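Ribonucleoside triphosphate reductase (Lactobacillus leichmannii, PDB 1L1L) reduces ribonucleoside triphosphates to 2'-deoxyribonucleoside triphosphates with the help of adenosylcobalamin (coenzyme B12), working as an allosterically regulated monomer. Local coordinates at residues 592-597 with 602-607. Numbering follows the deposited sequence.
Sequences YRTEAD and NTTCVE
A beta hairpin pairs strand 593-596 with the start of strand 603-611. Glu595 and Cys605 form its central hydrogen-bonded pair: Cys605 N gives a nearly straight bond of 2.7 Å to Glu595 O, while the return bond from Glu595 N to Cys605 O is longer, 3.1 Å, and more bent (148° at the hydrogen). Toward the turn, Asp597 N donates to Thr603 O at 2.9 Å from above the carbonyl plane, and a water bridges Thr603 N and Asp597 O. At the other end Glu607 N reaches Arg593 O, and a second water links Arg593 N with Glu607 O. The hairpin is one side of a four-stranded antiparallel sheet: 593-596 is an outermost strand, and 603-611 pairs on its other flank with strand 570-578. Thr594 and Val606 stand side by side on the face toward helix 583-589, their CG2 methyls 3.8 Å apart. Val606 CG1, anti to its own backbone N (chi1 179°), meets Tyr592 CB at 3.7 Å, while the tyrosine ring turns its CD1 edge to Glu607 O. Glu595, Cys605 and Glu607 share the other face, where two carboxylates meet. Glu595 OE2 and Glu607 OE2 come within 2.9 Å, the carboxylate planes 46° apart; Arg574, salt-bridged to Glu595, and Arg701, salt-bridged to Glu607 OE1, probably offset the repulsion. Beside Cys605, whose SG touches Asp597 CB, the Asp597 carboxylate lies along Thr603, OD2 3.6 Å from CG2; OD1 accepts from Tyr599 N and OD2 forms a salt bridge with Arg576.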
ATOM      1  N   TYR A 592      29.972   9.972   6.762  1.00 23.57           N
ATOM      2  CA  TYR A 592      29.406   8.886   5.967  1.00 24.60           C
ATOM      3  C   TYR A 592      30.214   8.679   4.693  1.00 23.92           C
ATOM      4  O   TYR A 592      30.605   9.650   4.038  1.00 23.73           O
ATOM      5  CB  TYR A 592      27.969   9.217   5.583  1.00 23.97           C
ATOM      6  CG  TYR A 592      27.005   9.188   6.740  1.00 24.87           C
ATOM      7  CD1 TYR A 592      26.503   7.977   7.219  1.00 23.43           C
ATOM      8  CD2 TYR A 592      26.612  10.369   7.372  1.00 24.45           C
ATOM      9  CE1 TYR A 592      25.632   7.939   8.297  1.00 25.00           C
ATOM     10  CE2 TYR A 592      25.740  10.341   8.457  1.00 24.06           C
ATOM     11  CZ  TYR A 592      25.258   9.125   8.912  1.00 24.47           C
ATOM     12  OH  TYR A 592      24.411   9.083   9.992  1.00 27.02           O
ATOM     13  N   ARG A 593      30.451   7.419   4.343  1.00 25.28           N
ATOM     14  CA  ARG A 593      31.198   7.101   3.128  1.00 26.64           C
ATOM     15  C   ARG A 593      30.241   7.192   1.953  1.00 26.73           C
ATOM     16  O   ARG A 593      29.091   6.774   2.062  1.00 26.86           O
ATOM     17  CB  ARG A 593      31.794   5.693   3.209  1.00 27.74           C
ATOM     18  CG  ARG A 593      32.956   5.571   4.188  1.00 29.64           C
ATOM     19  CD  ARG A 593      33.809   4.322   3.934  1.00 31.71           C
ATOM     20  NE  ARG A 593      34.893   4.227   4.915  1.00 34.31           N
ATOM     21  CZ  ARG A 593      35.730   3.199   5.030  1.00 35.71           C
ATOM     22  NH1 ARG A 593      35.626   2.152   4.223  1.00 36.25           N
ATOM     23  NH2 ARG A 593      36.679   3.219   5.961  1.00 37.05           N
ATOM     24  N   THR A 594      30.712   7.758   0.841  1.00 27.24           N
ATOM     25  CA  THR A 594      29.886   7.909  -0.355  1.00 28.05           C
ATOM     26  C   THR A 594      30.644   7.454  -1.607  1.00 29.09           C
ATOM     27  O   THR A 594      31.872   7.362  -1.607  1.00 28.22           O
ATOM     28  CB  THR A 594      29.442   9.375  -0.572  1.00 28.90           C
ATOM     29  OG1 THR A 594      30.575  10.178  -0.919  1.00 30.90           O
ATOM     30  CG2 THR A 594      28.807   9.944   0.695  1.00 28.11           C
ATOM     31  N   GLU A 595      29.896   7.190  -2.675  1.00 29.30           N
ATOM     32  CA  GLU A 595      30.480   6.740  -3.931  1.00 30.95           C
ATOM     33  C   GLU A 595      29.439   6.943  -5.020  1.00 29.78           C
ATOM     34  O   GLU A 595      28.238   6.952  -4.744  1.00 29.22           O
ATOM     35  CB  GLU A 595      30.826   5.250  -3.840  1.00 33.17           C
ATOM     36  CG  GLU A 595      29.580   4.366  -3.809  1.00 37.07           C
ATOM     37  CD  GLU A 595      29.856   2.934  -3.403  1.00 41.12           C
ATOM     38  OE1 GLU A 595      30.706   2.273  -4.056  1.00 42.57           O
ATOM     39  OE2 GLU A 595      29.208   2.464  -2.433  1.00 41.76           O
ATOM     40  N   ALA A 596      29.893   7.116  -6.255  1.00 28.53           N
ATOM     41  CA  ALA A 596      28.956   7.280  -7.354  1.00 28.16           C
ATOM     42  C   ALA A 596      28.223   5.942  -7.508  1.00 26.67           C
ATOM     43  O   ALA A 596      28.829   4.879  -7.403  1.00 26.10           O
ATOM     44  CB  ALA A 596      29.713   7.635  -8.635  1.00 29.26           C
ATOM     45  N   ASP A 597      26.915   6.001  -7.721  1.00 26.77           N
ATOM     46  CA  ASP A 597      26.104   4.794  -7.885  1.00 27.23           C
ATOM     47  C   ASP A 597      26.357   4.288  -9.307  1.00 26.41           C
ATOM     48  O   ASP A 597      26.332   5.064 -10.253  1.00 26.71           O
ATOM     49  CB  ASP A 597      24.631   5.152  -7.665  1.00 27.94           C
ATOM     50  CG  ASP A 597      23.672   4.063  -8.101  1.00 29.73           C
ATOM     51  OD1 ASP A 597      23.963   2.860  -7.936  1.00 31.68           O
ATOM     52  OD2 ASP A 597      22.595   4.433  -8.604  1.00 31.53           O
ATOM     53  N   ASN A 602      24.049  10.109 -12.504  1.00 31.31           N
ATOM     54  CA  ASN A 602      23.985  11.262 -11.593  1.00 31.53           C
ATOM     55  C   ASN A 602      23.387  10.945 -10.230  1.00 30.36           C
ATOM     56  O   ASN A 602      22.558  11.702  -9.720  1.00 31.51           O
ATOM     57  CB  ASN A 602      23.171  12.393 -12.218  1.00 33.77           C
ATOM     58  CG  ASN A 602      23.664  12.777 -13.589  1.00 36.26           C
ATOM     59  OD1 ASN A 602      24.828  13.146 -13.768  1.00 37.61           O
ATOM     60  ND2 ASN A 602      22.776  12.699 -14.572  1.00 37.91           N
ATOM     61  N   THR A 603      23.811   9.840  -9.636  1.00 29.16           N
ATOM     62  CA  THR A 603      23.307   9.430  -8.335  1.00 27.42           C
ATOM     63  C   THR A 603      24.489   9.061  -7.424  1.00 26.75           C
ATOM     64  O   THR A 603      25.520   8.582  -7.887  1.00 24.70           O
ATOM     65  CB  THR A 603      22.341   8.226  -8.496  1.00 28.12           C
ATOM     66  OG1 THR A 603      21.165   8.648  -9.201  1.00 28.44           O
ATOM     67  CG2 THR A 603      21.948   7.657  -7.159  1.00 28.69           C
ATOM     68  N   THR A 604      24.334   9.306  -6.127  1.00 25.53           N
ATOM     69  CA  THR A 604      25.382   9.020  -5.147  1.00 27.04           C
ATOM     70  C   THR A 604      24.872   8.044  -4.099  1.00 27.09           C
ATOM     71  O   THR A 604      23.741   8.167  -3.623  1.00 26.78           O
ATOM     72  CB  THR A 604      25.829  10.314  -4.381  1.00 26.97           C
ATOM     73  OG1 THR A 604      26.360  11.271  -5.299  1.00 28.58           O
ATOM     74  CG2 THR A 604      26.890   9.983  -3.335  1.00 27.46           C
ATOM     75  N   CYS A 605      25.704   7.074  -3.747  1.00 27.10           N
ATOM     76  CA  CYS A 605      25.352   6.111  -2.720  1.00 27.74           C
ATOM     77  C   CYS A 605      25.976   6.601  -1.422  1.00 26.97           C
ATOM     78  O   CYS A 605      27.097   7.111  -1.423  1.00 26.52           O
ATOM     79  CB  CYS A 605      25.941   4.733  -3.013  1.00 30.40           C
ATOM     80  SG  CYS A 605      25.021   3.710  -4.179  1.00 34.73           S
ATOM     81  N   VAL A 606      25.249   6.449  -0.325  1.00 26.32           N
ATOM     82  CA  VAL A 606      25.778   6.822   0.974  1.00 24.12           C
ATOM     83  C   VAL A 606      25.681   5.565   1.843  1.00 24.07           C
ATOM     84  O   VAL A 606      24.609   4.947   1.956  1.00 21.94           O
ATOM     85  CB  VAL A 606      24.987   7.997   1.588  1.00 24.97           C
ATOM     86  CG1 VAL A 606      25.565   8.352   2.957  1.00 24.44           C
ATOM     87  CG2 VAL A 606      25.058   9.208   0.655  1.00 24.34           C
ATOM     88  N   GLU A 607      26.806   5.183   2.445  1.00 23.74           N
ATOM     89  CA  GLU A 607      26.876   3.978   3.266  1.00 24.62           C
ATOM     90  C   GLU A 607      26.536   4.170   4.747  1.00 26.42           C
ATOM     91  O   GLU A 607      27.200   4.940   5.466  1.00 26.23           O
ATOM     92  CB  GLU A 607      28.268   3.360   3.114  1.00 26.72           C
ATOM     93  CG  GLU A 607      28.709   3.322   1.644  1.00 27.97           C
ATOM     94  CD  GLU A 607      29.976   2.534   1.398  1.00 32.04           C
ATOM     95  OE1 GLU A 607      30.597   2.049   2.366  1.00 31.97           O
ATOM     96  OE2 GLU A 607      30.351   2.395   0.207  1.00 34.42           O
TER
HETATM   97  O   HOH W   1      29.927   5.007   5.791  1.00 29.83           O
HETATM   98  O   HOH W   2      25.964   7.997 -10.972  1.00 33.40           O